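Local coordinates for encapsulated ferritin-like protein (Haliangium ochraceum, PDB 5N5F) that oxidises Fe(2+) to Fe(3+) as a ferritin-like ferroxidase inside an encapsulin nanocompartment, passing on mineralised iron for storage there, at residues D36-Q39 with Q40-D43; G49-D52 with V53-N57; V62-A65 with M66-L69. One frame throughout, in Å; residues are numbered along the deposited sequence.

Interaction 1: residues D36-Q39 with Q40-D43; sequences DWYQ and QRAD
Gln40 reaches back one helical turn to Asp36, and its amide NE2 gives a 2.9 Å hydrogen bond to Asp36 OD1 with an N-H...O angle of 162°. The oxygen lies in the amide plane of Gln40, yet the donor comes to it from above the carboxylate plane, the two flat groups being steeply turned against each other. A chain extended beyond CG carries the amide that far. Glutamine suits the place because it offers an N-H to the carboxylate and a carbonyl to a second subunit, whose His8 N donates to Gln40 OE1 and whose His22 ND1 bonds Asp36 OD2. Were Gln40 cut back to an alanine, Asp36 OD1 would probably lose this N-H, and His8 of the second subunit its acceptor. Asp36-Gln40 is one of two i to i+4 side-chain bonds in this part of helix 16-44 of the encapsulated ferritin fold; the other, Gln39 NE2 to Asp43 OD1 at 2.8 Å, is more bent (134°). Gln39 curls toward it through its bend at chi2 (59°); its OE1 accepts from Lys58, and Asp43 OD2 bonds Thr18 of the second subunit. Arg41 bends at chi3 so that Trp37 O stands over one guanidinium face, and Arg41 NH2 comes to the edge of the Tyr38 ring, 3.4 Å from Tyr38 CE1. Arginine's long charged chain also lets NH2 form a salt bridge with Glu30 of a third subunit.

Interaction 2: residues G49-D52 with V53-N57; sequences GLHD and VLIHN
The opening turns of helix 48-75 bring His51 and Ile55 together on the side that faces helix 16-44. Ile55 CG1 lies over one face of the imidazole, offset toward its rim, in a CH-pi contact 3.9 Å from the His51 ring centroid and 24° off the normal; its closest ring atom is His51 CE1, 3.6 Å away. The ring gets there because CG stands anti to the backbone N (chi1 174°), and its rotation is fixed from the edge by a nearly straight hydrogen bond (174°) from His51 ND1 to Asp52 OD1, 3.1 Å long. Helices 16-44 and 48-75 form an antiparallel hairpin, and here both His51 and Ile55 meet Ala42, a residue small enough to let the two helices approach. On another side Leu50 CD1 touches Leu54 CG at 4.0 Å, branched apolar chains that fit a surface packed against Trp71 and Thr27 of a third subunit. Val53 CG2 comes 3.3 Å from Gly49 O. One turn on, His56 ND1 donates to Asn57 OD1 at 2.9 Å, the acceptor lying in the imidazole plane, while Ile93 and Leu94 of a fourth subunit pack on Val53 and His56.

Interaction 3: residues V62-A65 with M66-L69; sequences VEHA and MMTL
Met66 N donates a backbone hydrogen bond to Val62 O at 3.0 Å, and the same i to i+4 pattern runs on through Met67, Thr68 and Leu69. The short hydroxyl of Thr68 can reach both back along the helix and across to helix 16-44: it is hydrogen-bonded with Glu31 OE1, and OG1 also lies 3.0 Å from His64 O, a bond that is not settled.

Among the apolar contacts, Val62 CG1 approaches Met66 CG at 4.4 Å. Met66 is bent at chi2 (-58°) and again at chi3, which folds its methyl back so that Met66 CE touches Ala65 CB at 3.7 Å; a flexible thioether can follow so tight a course, and the small alanine lets helix 16-44 come close through Leu28 and Glu31.

Sulfur contacts occupy another side. Met67 crosses Glu63 obliquely, SD 4.1 Å from Glu63 CG, and lies obliquely and at some distance from the His64 ring, 5.5 Å from its centroid. Glu63 OE2 bonds Tyr86 of a second subunit. The hydrogen bond between His64 NE2 and Glu60 of a third subunit limits the ring's turn, consistent with a side chain oriented by a carboxylate at a probable iron site, which by similarity includes Glu31 and Glu61.

How the interactions relate
The three contacts come in series along the chain, interaction 1 late in helix 16-44, interaction 2 at the start of helix 48-75 and interaction 3 further along that second helix. The helices form an antiparallel hairpin, so interactions 1 and 2, with centres about 10 Å apart, touch directly near its turn, Tyr38 CD2 meeting Leu54 O at 3.5 Å. Interaction 3 lies about 18 Å from interaction 1 and 19 Å from interaction 2, centre to centre, nearer the middle of the chain. All three touch the third subunit: this N-terminal domain crystallises as a decameric ring, and its probable iron ligands, inferred by similarity, lie where subunits meet.

Interaction 1: residues D36-Q39 with Q40-D43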
loop_
_atom_site.group_PDB
_atom_site.type_symbol
_atom_site.label_atom_id
_atom_site.label_comp_id
_atom_site.label_asym_id
_atom_site.label_seq_id
_atom_site.Cartn_x
_atom_site.Cartn_y
_atom_site.Cartn_z
ATOM N N ASP B 36 -6.741 11.788 -15.057
ATOM C CA ASP B 36 -5.445 11.314 -15.530
ATOM C C ASP B 36 -5.531 9.870 -16.018
ATOM O O ASP B 36 -5.001 9.535 -17.084
ATOM C CB ASP B 36 -4.409 11.447 -14.412
ATOM C CG ASP B 36 -3.021 11.032 -14.848
ATOM O OD1 ASP B 36 -2.775 10.948 -16.066
ATOM O OD2 ASP B 36 -2.166 10.801 -13.967
ATOM N N TRP B 37 -6.204 9.005 -15.260
ATOM C CA TRP B 37 -6.245 7.589 -15.609
ATOM C C TRP B 37 -7.087 7.330 -16.854
ATOM O O TRP B 37 -6.764 6.431 -17.641
ATOM C CB TRP B 37 -6.782 6.782 -14.428
ATOM C CG TRP B 37 -5.934 6.901 -13.201
ATOM C CD1 TRP B 37 -4.642 7.342 -13.134
ATOM C CD2 TRP B 37 -6.319 6.585 -11.858
ATOM N NE1 TRP B 37 -4.199 7.317 -11.833
ATOM C CE2 TRP B 37 -5.209 6.854 -11.031
ATOM C CE3 TRP B 37 -7.493 6.101 -11.275
ATOM C CZ2 TRP B 37 -5.240 6.653 -9.653
ATOM C CZ3 TRP B 37 -7.522 5.902 -9.908
ATOM C CH2 TRP B 37 -6.403 6.178 -9.111
ATOM N N TYR B 38 -8.158 8.097 -17.057
ATOM C CA TYR B 38 -8.976 7.896 -18.250
ATOM C C TYR B 38 -8.209 8.272 -19.510
ATOM O O TYR B 38 -8.270 7.558 -20.516
ATOM C CB TYR B 38 -10.268 8.705 -18.154
ATOM C CG TYR B 38 -11.306 8.122 -17.216
ATOM C CD1 TYR B 38 -10.972 7.149 -16.279
ATOM C CD2 TYR B 38 -12.626 8.543 -17.278
ATOM C CE1 TYR B 38 -11.926 6.624 -15.424
ATOM C CE2 TYR B 38 -13.587 8.019 -16.434
ATOM C CZ TYR B 38 -13.233 7.064 -15.509
ATOM O OH TYR B 38 -14.195 6.552 -14.670
ATOM N N GLN B 39 -7.476 9.386 -19.475
ATOM C CA GLN B 39 -6.703 9.787 -20.644
ATOM C C GLN B 39 -5.648 8.743 -20.983
ATOM O O GLN B 39 -5.475 8.382 -22.153
ATOM C CB GLN B 39 -6.057 11.153 -20.406
ATOM C CG GLN B 39 -5.366 11.728 -21.631
ATOM C CD GLN B 39 -6.310 11.904 -22.807
ATOM O OE1 GLN B 39 -7.304 12.625 -22.720
ATOM N NE2 GLN B 39 -6.007 11.234 -23.911
ATOM N N GLN B 40 -4.937 8.240 -19.972
ATOM C CA GLN B 40 -3.938 7.203 -20.209
ATOM C C GLN B 40 -4.565 5.967 -20.849
ATOM O O GLN B 40 -4.031 5.412 -21.815
ATOM C CB GLN B 40 -3.253 6.831 -18.897
ATOM C CG GLN B 40 -2.330 7.898 -18.344
ATOM C CD GLN B 40 -1.651 7.458 -17.066
ATOM O OE1 GLN B 40 -1.254 6.300 -16.929
ATOM N NE2 GLN B 40 -1.520 8.380 -16.116
ATOM N N ARG B 41 -5.698 5.512 -20.310
ATOM C CA ARG B 41 -6.319 4.301 -20.833
ATOM C C ARG B 41 -6.910 4.527 -22.219
ATOM O O ARG B 41 -6.878 3.619 -23.058
ATOM C CB ARG B 41 -7.385 3.798 -19.860
ATOM C CG ARG B 41 -6.794 3.253 -18.562
ATOM C CD ARG B 41 -7.744 2.301 -17.855
ATOM N NE ARG B 41 -8.788 3.003 -17.118
ATOM C CZ ARG B 41 -8.718 3.335 -15.831
ATOM N NH1 ARG B 41 -7.647 3.030 -15.110
ATOM N NH2 ARG B 41 -9.731 3.974 -15.261
ATOM N N ALA B 42 -7.432 5.728 -22.487
ATOM C CA ALA B 42 -7.942 6.028 -23.821
ATOM C C ALA B 42 -6.811 6.087 -24.843
ATOM O O ALA B 42 -6.990 5.680 -25.997
ATOM C CB ALA B 42 -8.719 7.341 -23.804
ATOM N N ASP B 43 -5.640 6.583 -24.436
ATOM C CA ASP B 43 -4.491 6.618 -25.337
ATOM C C ASP B 43 -4.065 5.214 -25.746
ATOM O O ASP B 43 -3.855 4.935 -26.931
ATOM C CB ASP B 43 -3.327 7.349 -24.670
ATOM C CG ASP B 43 -3.361 8.842 -24.909
ATOM O OD1 ASP B 43 -4.446 9.364 -25.248
ATOM O OD2 ASP B 43 -2.302 9.491 -24.753
#

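Interaction 2: residues G49-D52 with V53-N57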
loop_
_atom_site.group_PDB
_atom_site.type_symbol
_atom_site.label_atom_id
_atom_site.label_comp_id
_atom_site.label_asym_id
_atom_site.label_seq_id
_atom_site.Cartn_x
_atom_site.Cartn_y
_atom_site.Cartn_z
ATOM N N GLY B 49 -14.710 2.297 -29.899
ATOM C CA GLY B 49 -15.890 2.429 -29.059
ATOM C C GLY B 49 -15.550 2.665 -27.600
ATOM O O GLY B 49 -16.159 3.512 -26.940
ATOM N N LEU B 50 -14.575 1.920 -27.074
ATOM C CA LEU B 50 -14.157 2.130 -25.692
ATOM C C LEU B 50 -13.489 3.488 -25.522
ATOM O O LEU B 50 -13.707 4.174 -24.517
ATOM C CB LEU B 50 -13.213 1.010 -25.256
ATOM C CG LEU B 50 -12.607 1.106 -23.853
ATOM C CD1 LEU B 50 -13.690 1.285 -22.800
ATOM C CD2 LEU B 50 -11.779 -0.142 -23.554
ATOM N N HIS B 51 -12.668 3.887 -26.496
ATOM C CA HIS B 51 -11.996 5.181 -26.430
ATOM C C HIS B 51 -12.994 6.307 -26.205
ATOM O O HIS B 51 -12.834 7.123 -25.291
ATOM C CB HIS B 51 -11.200 5.414 -27.717
ATOM C CG HIS B 51 -10.585 6.776 -27.809
ATOM N ND1 HIS B 51 -11.267 7.870 -28.295
ATOM C CD2 HIS B 51 -9.347 7.218 -27.483
ATOM C CE1 HIS B 51 -10.477 8.930 -28.261
ATOM N NE2 HIS B 51 -9.306 8.561 -27.774
ATOM N N ASP B 52 -14.052 6.351 -27.020
ATOM C CA ASP B 52 -14.993 7.465 -26.952
ATOM C C ASP B 52 -15.739 7.485 -25.624
ATOM O O ASP B 52 -16.051 8.562 -25.098
ATOM C CB ASP B 52 -15.976 7.391 -28.122
ATOM C CG ASP B 52 -15.282 7.462 -29.470
ATOM O OD1 ASP B 52 -14.116 7.908 -29.518
ATOM O OD2 ASP B 52 -15.901 7.074 -30.481
ATOM N N VAL B 53 -16.041 6.306 -25.070
ATOM C CA VAL B 53 -16.672 6.244 -23.754
ATOM C C VAL B 53 -15.730 6.801 -22.694
ATOM O O VAL B 53 -16.146 7.557 -21.808
ATOM C CB VAL B 53 -17.095 4.799 -23.427
ATOM C CG1 VAL B 53 -17.651 4.703 -22.007
ATOM C CG2 VAL B 53 -18.130 4.300 -24.431
ATOM N N LEU B 54 -14.448 6.441 -22.772
ATOM C CA LEU B 54 -13.488 6.883 -21.767
ATOM C C LEU B 54 -13.324 8.399 -21.787
ATOM O O LEU B 54 -13.276 9.037 -20.730
ATOM C CB LEU B 54 -12.143 6.194 -21.995
ATOM C CG LEU B 54 -12.042 4.719 -21.599
ATOM C CD1 LEU B 54 -10.715 4.148 -22.062
ATOM C CD2 LEU B 54 -12.202 4.529 -20.096
ATOM N N ILE B 55 -13.236 8.991 -22.981
ATOM C CA ILE B 55 -13.089 10.440 -23.088
ATOM C C ILE B 55 -14.353 11.138 -22.603
ATOM O O ILE B 55 -14.289 12.138 -21.879
ATOM C CB ILE B 55 -12.743 10.836 -24.537
ATOM C CG1 ILE B 55 -11.425 10.189 -24.981
ATOM C CG2 ILE B 55 -12.663 12.363 -24.689
ATOM C CD1 ILE B 55 -10.182 10.708 -24.264
ATOM N N HIS B 56 -15.522 10.626 -22.996
ATOM C CA HIS B 56 -16.777 11.261 -22.611
ATOM C C HIS B 56 -16.928 11.315 -21.098
ATOM O O HIS B 56 -17.352 12.335 -20.544
ATOM C CB HIS B 56 -17.956 10.514 -23.230
ATOM C CG HIS B 56 -19.290 10.979 -22.736
ATOM N ND1 HIS B 56 -19.823 10.569 -21.532
ATOM C CD2 HIS B 56 -20.201 11.818 -23.283
ATOM C CE1 HIS B 56 -21.004 11.135 -21.360
ATOM N NE2 HIS B 56 -21.257 11.898 -22.408
ATOM N N ASN B 57 -16.597 10.224 -20.413
ATOM C CA ASN B 57 -16.737 10.198 -18.965
ATOM C C ASN B 57 -15.585 10.924 -18.283
ATOM O O ASN B 57 -15.782 11.530 -17.225
ATOM C CB ASN B 57 -16.843 8.752 -18.476
ATOM C CG ASN B 57 -18.124 8.076 -18.939
ATOM O OD1 ASN B 57 -19.063 8.738 -19.392
ATOM N ND2 ASN B 57 -18.172 6.756 -18.823
#

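Interaction 3: residues V62-A65 with M66-L69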
loop_
_atom_site.group_PDB
_atom_site.type_symbol
_atom_site.label_atom_id
_atom_site.label_comp_id
_atom_site.label_asym_id
_atom_site.label_seq_id
_atom_site.Cartn_x
_atom_site.Cartn_y
_atom_site.Cartn_z
ATOM N N VAL B 62 -13.987 15.907 -15.092
ATOM C CA VAL B 62 -13.540 17.298 -15.008
ATOM C C VAL B 62 -14.662 18.172 -14.464
ATOM O O VAL B 62 -14.457 18.984 -13.554
ATOM C CB VAL B 62 -13.061 17.798 -16.383
ATOM C CG1 VAL B 62 -12.651 19.280 -16.310
ATOM C CG2 VAL B 62 -11.903 16.965 -16.885
ATOM N N GLU B 63 -15.868 18.018 -15.018
ATOM C CA GLU B 63 -17.004 18.810 -14.557
ATOM C C GLU B 63 -17.262 18.586 -13.074
ATOM O O GLU B 63 -17.597 19.525 -12.344
ATOM C CB GLU B 63 -18.250 18.464 -15.376
ATOM C CG GLU B 63 -19.476 19.292 -15.015
ATOM C CD GLU B 63 -20.605 19.139 -16.018
ATOM O OE1 GLU B 63 -20.514 18.246 -16.885
ATOM O OE2 GLU B 63 -21.580 19.918 -15.942
ATOM N N HIS B 64 -17.117 17.346 -12.609
ATOM C CA HIS B 64 -17.297 17.070 -11.190
ATOM C C HIS B 64 -16.219 17.757 -10.361
ATOM O O HIS B 64 -16.506 18.304 -9.290
ATOM C CB HIS B 64 -17.286 15.560 -10.950
ATOM C CG HIS B 64 -18.432 14.841 -11.591
ATOM N ND1 HIS B 64 -18.598 13.474 -11.501
ATOM C CD2 HIS B 64 -19.471 15.297 -12.329
ATOM C CE1 HIS B 64 -19.689 13.121 -12.156
ATOM N NE2 HIS B 64 -20.237 14.208 -12.668
ATOM N N ALA B 65 -14.976 17.746 -10.851
ATOM C CA ALA B 65 -13.875 18.382 -10.136
ATOM C C ALA B 65 -14.108 19.879 -9.976
ATOM O O ALA B 65 -13.877 20.441 -8.900
ATOM C CB ALA B 65 -12.564 18.128 -10.877
ATOM N N MET B 66 -14.563 20.545 -11.041
ATOM C CA MET B 66 -14.752 21.989 -10.985
ATOM C C MET B 66 -15.993 22.365 -10.184
ATOM O O MET B 66 -16.039 23.452 -9.595
ATOM C CB MET B 66 -14.827 22.558 -12.401
ATOM C CG MET B 66 -13.561 22.319 -13.225
ATOM S SD MET B 66 -12.058 23.011 -12.486
ATOM C CE MET B 66 -11.406 21.606 -11.581
ATOM N N MET B 67 -16.999 21.490 -10.143
ATOM C CA MET B 67 -18.111 21.688 -9.219
ATOM C C MET B 67 -17.623 21.643 -7.779
ATOM O O MET B 67 -17.948 22.521 -6.968
ATOM C CB MET B 67 -19.187 20.625 -9.444
ATOM C CG MET B 67 -19.978 20.786 -10.731
ATOM S SD MET B 67 -20.963 19.326 -11.149
ATOM C CE MET B 67 -22.050 19.237 -9.735
ATOM N N THR B 68 -16.833 20.619 -7.444
ATOM C CA THR B 68 -16.290 20.504 -6.096
ATOM C C THR B 68 -15.381 21.683 -5.767
ATOM O O THR B 68 -15.416 22.213 -4.651
ATOM C CB THR B 68 -15.524 19.189 -5.952
ATOM O OG1 THR B 68 -16.370 18.085 -6.319
ATOM C CG2 THR B 68 -15.046 19.005 -4.523
ATOM N N LEU B 69 -14.553 22.102 -6.725
ATOM C CA LEU B 69 -13.619 23.192 -6.465
ATOM C C LEU B 69 -14.365 24.486 -6.174
ATOM O O LEU B 69 -13.966 25.255 -5.292
ATOM C CB LEU B 69 -12.670 23.364 -7.653
ATOM C CG LEU B 69 -11.626 24.482 -7.559
ATOM C CD1 LEU B 69 -10.742 24.355 -6.313
ATOM C CD2 LEU B 69 -10.767 24.492 -8.813
#